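Side-chain contact in diacylglycerol kinase (Bacillus anthracis, PDB 3S40), which probably phosphorylates diacylglycerol, or a related lipid, to the corresponding phosphate, using a nucleoside triphosphate as donor: residues 78-83 / 291-296. Residues are numbered along the deposited sequence; the frame is centred on the assembly and turned at random.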
ATOM      1  N   GLU A  78      -5.137  -0.715  -8.404  1.00 22.03           N
ATOM      2  CA  GLU A  78      -6.417  -0.918  -9.069  1.00 26.54           C
ATOM      3  C   GLU A  78      -7.248  -1.906  -8.285  1.00 23.91           C
ATOM      4  O   GLU A  78      -8.458  -1.742  -8.158  1.00 21.68           O
ATOM      5  CB  GLU A  78      -6.237  -1.432 -10.500  1.00 29.27           C
ATOM      6  CG  GLU A  78      -5.951  -0.345 -11.513  1.00 28.81           C
ATOM      7  CD  GLU A  78      -6.223  -0.820 -12.937  1.00 42.73           C
ATOM      8  OE1 GLU A  78      -7.117  -1.679 -13.121  1.00 49.28           O
ATOM      9  OE2 GLU A  78      -5.541  -0.339 -13.863  1.00 50.37           O
ATOM     10  N   CYS A  79      -6.593  -2.946  -7.777  1.00 26.19           N
ATOM     11  CA  CYS A  79      -7.285  -3.954  -6.990  1.00 28.24           C
ATOM     12  C   CYS A  79      -7.806  -3.386  -5.669  1.00 35.50           C
ATOM     13  O   CYS A  79      -8.956  -3.625  -5.303  1.00 30.04           O
ATOM     14  CB  CYS A  79      -6.375  -5.169  -6.744  1.00 26.70           C
ATOM     15  SG  CYS A  79      -6.002  -6.086  -8.279  1.00 37.68           S
ATOM     16  N   THR A  80      -6.958  -2.637  -4.965  1.00 29.23           N
ATOM     17  CA  THR A  80      -7.339  -2.021  -3.680  1.00 28.51           C
ATOM     18  C   THR A  80      -8.595  -1.210  -3.849  1.00 19.75           C
ATOM     19  O   THR A  80      -9.560  -1.369  -3.124  1.00 22.35           O
ATOM     20  CB  THR A  80      -6.302  -0.995  -3.218  1.00 32.86           C
ATOM     21  OG1 THR A  80      -5.018  -1.606  -3.146  1.00 26.64           O
ATOM     22  CG2 THR A  80      -6.692  -0.413  -1.848  1.00 39.66           C
ATOM     23  N   ASN A  81      -8.544  -0.313  -4.823  1.00 26.90           N
ATOM     24  CA  ASN A  81      -9.687   0.516  -5.160  1.00 27.72           C
ATOM     25  C   ASN A  81     -10.879  -0.252  -5.667  1.00 31.39           C
ATOM     26  O   ASN A  81     -12.011   0.145  -5.443  1.00 46.03           O
ATOM     27  CB  ASN A  81      -9.278   1.573  -6.169  1.00 36.40           C
ATOM     28  CG  ASN A  81      -8.756   2.800  -5.496  1.00 53.02           C
ATOM     29  OD1 ASN A  81      -9.448   3.816  -5.421  1.00 59.11           O
ATOM     30  ND2 ASN A  81      -7.546   2.703  -4.943  1.00 50.58           N
ATOM     31  N   GLY A  82     -10.622  -1.351  -6.363  1.00 31.31           N
ATOM     32  CA  GLY A  82     -11.696  -2.207  -6.818  1.00 33.81           C
ATOM     33  C   GLY A  82     -12.412  -2.862  -5.657  1.00 30.04           C
ATOM     34  O   GLY A  82     -13.631  -2.865  -5.589  1.00 27.94           O
ATOM     35  N   LEU A  83     -11.652  -3.410  -4.725  1.00 26.21           N
ATOM     36  CA  LEU A  83     -12.244  -4.210  -3.653  1.00 25.67           C
ATOM     37  C   LEU A  83     -12.728  -3.392  -2.471  1.00 28.55           C
ATOM     38  O   LEU A  83     -13.767  -3.702  -1.877  1.00 27.05           O
ATOM     39  CB  LEU A  83     -11.234  -5.234  -3.153  1.00 28.78           C
ATOM     40  CG  LEU A  83     -11.226  -6.635  -3.772  1.00 34.01           C
ATOM     41  CD1 LEU A  83     -12.236  -6.758  -4.889  1.00 33.93           C
ATOM     42  CD2 LEU A  83      -9.828  -7.025  -4.231  1.00 36.79           C
ATOM     43  N   GLY A 291      -8.514  -3.912   9.753  1.00 19.39           N
ATOM     44  CA  GLY A 291      -8.674  -5.261   9.251  1.00 24.87           C
ATOM     45  C   GLY A 291      -9.635  -5.376   8.084  1.00 31.96           C
ATOM     46  O   GLY A 291     -10.317  -6.381   7.945  1.00 20.38           O
ATOM     47  N   HIS A 292      -9.660  -4.356   7.235  1.00 21.30           N
ATOM     48  CA  HIS A 292     -10.621  -4.269   6.132  1.00 27.53           C
ATOM     49  C   HIS A 292     -10.351  -5.309   5.047  1.00 25.47           C
ATOM     50  O   HIS A 292     -11.287  -5.840   4.458  1.00 25.50           O
ATOM     51  CB  HIS A 292     -10.587  -2.858   5.534  1.00 18.34           C
ATOM     52  CG  HIS A 292     -11.710  -2.550   4.597  1.00 22.01           C
ATOM     53  ND1 HIS A 292     -13.028  -2.485   5.001  1.00 22.62           N
ATOM     54  CD2 HIS A 292     -11.710  -2.269   3.270  1.00 25.63           C
ATOM     55  CE1 HIS A 292     -13.790  -2.171   3.967  1.00 22.36           C
ATOM     56  NE2 HIS A 292     -13.014  -2.031   2.904  1.00 22.78           N
ATOM     57  N   PHE A 293      -9.076  -5.583   4.774  1.00 22.85           N
ATOM     58  CA  PHE A 293      -8.705  -6.665   3.870  1.00 21.80           C
ATOM     59  C   PHE A 293      -8.104  -7.794   4.669  1.00 26.86           C
ATOM     60  O   PHE A 293      -7.566  -7.585   5.752  1.00 20.33           O
ATOM     61  CB  PHE A 293      -7.641  -6.216   2.852  1.00 20.82           C
ATOM     62  CG  PHE A 293      -8.170  -5.318   1.757  1.00 20.59           C
ATOM     63  CD1 PHE A 293      -9.510  -5.322   1.420  1.00 25.99           C
ATOM     64  CD2 PHE A 293      -7.305  -4.488   1.048  1.00 35.51           C
ATOM     65  CE1 PHE A 293      -9.987  -4.504   0.388  1.00 31.68           C
ATOM     66  CE2 PHE A 293      -7.779  -3.665   0.030  1.00 32.31           C
ATOM     67  CZ  PHE A 293      -9.124  -3.669  -0.291  1.00 21.89           C
ATOM     68  N   THR A 294      -8.199  -8.992   4.109  1.00 19.16           N
ATOM     69  CA  THR A 294      -7.336 -10.099   4.470  1.00 21.23           C
ATOM     70  C   THR A 294      -6.364 -10.319   3.305  1.00 19.33           C
ATOM     71  O   THR A 294      -6.764 -10.303   2.132  1.00 22.40           O
ATOM     72  CB  THR A 294      -8.140 -11.393   4.733  1.00 26.95           C
ATOM     73  OG1 THR A 294      -8.823 -11.786   3.534  1.00 41.22           O
ATOM     74  CG2 THR A 294      -9.171 -11.163   5.842  1.00 23.13           C
HETATM   75  N   MSE A 295      -5.098 -10.562   3.631  1.00 19.14           N
HETATM   76  CA  MSE A 295      -4.082 -10.719   2.616  1.00 16.94           C
HETATM   77  C   MSE A 295      -3.146 -11.882   2.906  1.00 23.46           C
HETATM   78  O   MSE A 295      -2.847 -12.202   4.060  1.00 20.71           O
HETATM   79  CB  MSE A 295      -3.298  -9.412   2.466  1.00 20.19           C
HETATM   80  CG  MSE A 295      -4.204  -8.224   2.250  1.00 21.27           C
HETATM   81 SE   MSE A 295      -3.398  -6.673   1.383  0.64 32.68          SE
HETATM   82  CE  MSE A 295      -2.849  -7.474  -0.316  1.00 28.11           C
ATOM     83  N   ILE A 296      -2.691 -12.519   1.841  1.00 13.63           N
ATOM     84  CA  ILE A 296      -1.645 -13.521   1.934  1.00 16.04           C
ATOM     85  C   ILE A 296      -0.356 -12.821   2.337  1.00 18.37           C
ATOM     86  O   ILE A 296      -0.039 -11.756   1.816  1.00 24.75           O
ATOM     87  CB  ILE A 296      -1.415 -14.215   0.581  1.00 17.18           C
ATOM     88  CG1 ILE A 296      -2.613 -15.097   0.221  1.00 20.99           C
ATOM     89  CG2 ILE A 296      -0.118 -15.044   0.621  1.00 16.83           C
ATOM     90  CD1 ILE A 296      -2.772 -16.337   1.099  1.00 27.07           C
TER
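F293 carries this contact from the strand side, setting the far end of its ring against the last turn of helix 73-83, where it meets T80 and L83. The areas bear this out: F293 loses 74 Å² to the helix segment, against 33 Å² for L83 and 26 Å² for T80, and every close approach between the segments involves its ring. The phenyl group spans a backbone gap of 8.7 Å between L83 CA and F293 CA. With chi1 at -74°, CG lies anti to the carbonyl carbon of F293.

Two side chains make the apolar contacts. L83 touches with CB, 3.8 Å from F293 CE1 and 3.9 Å from F293 CZ, in an oblique position. Beside it, T80 CG2 is 3.9 Å from F293 CE2, the two side chains crossing at about a right angle. T80 turns this methyl anti to its own N, while OG1 bonds back to V76 O within the helix.

One polar atom joins in. T80 O sits at the ring edge, in its plane, 3.7 Å from F293 CZ, a placement that would favour a weak electrostatic attraction to the positive rim.

H292 NE2 bonds to A84 O just beyond the helix. H292 and F293 form a classic beta bulge facing V128 on strand 125-133, the antiparallel neighbour of strand 284-296. The buried contact thus joins the diacylglycerol kinase catalytic region to the YegS C-terminal beta sandwich-like region mainly by dispersion, with a possible weak electrostatic term from T80 O and no hydrogen bond between the two segments.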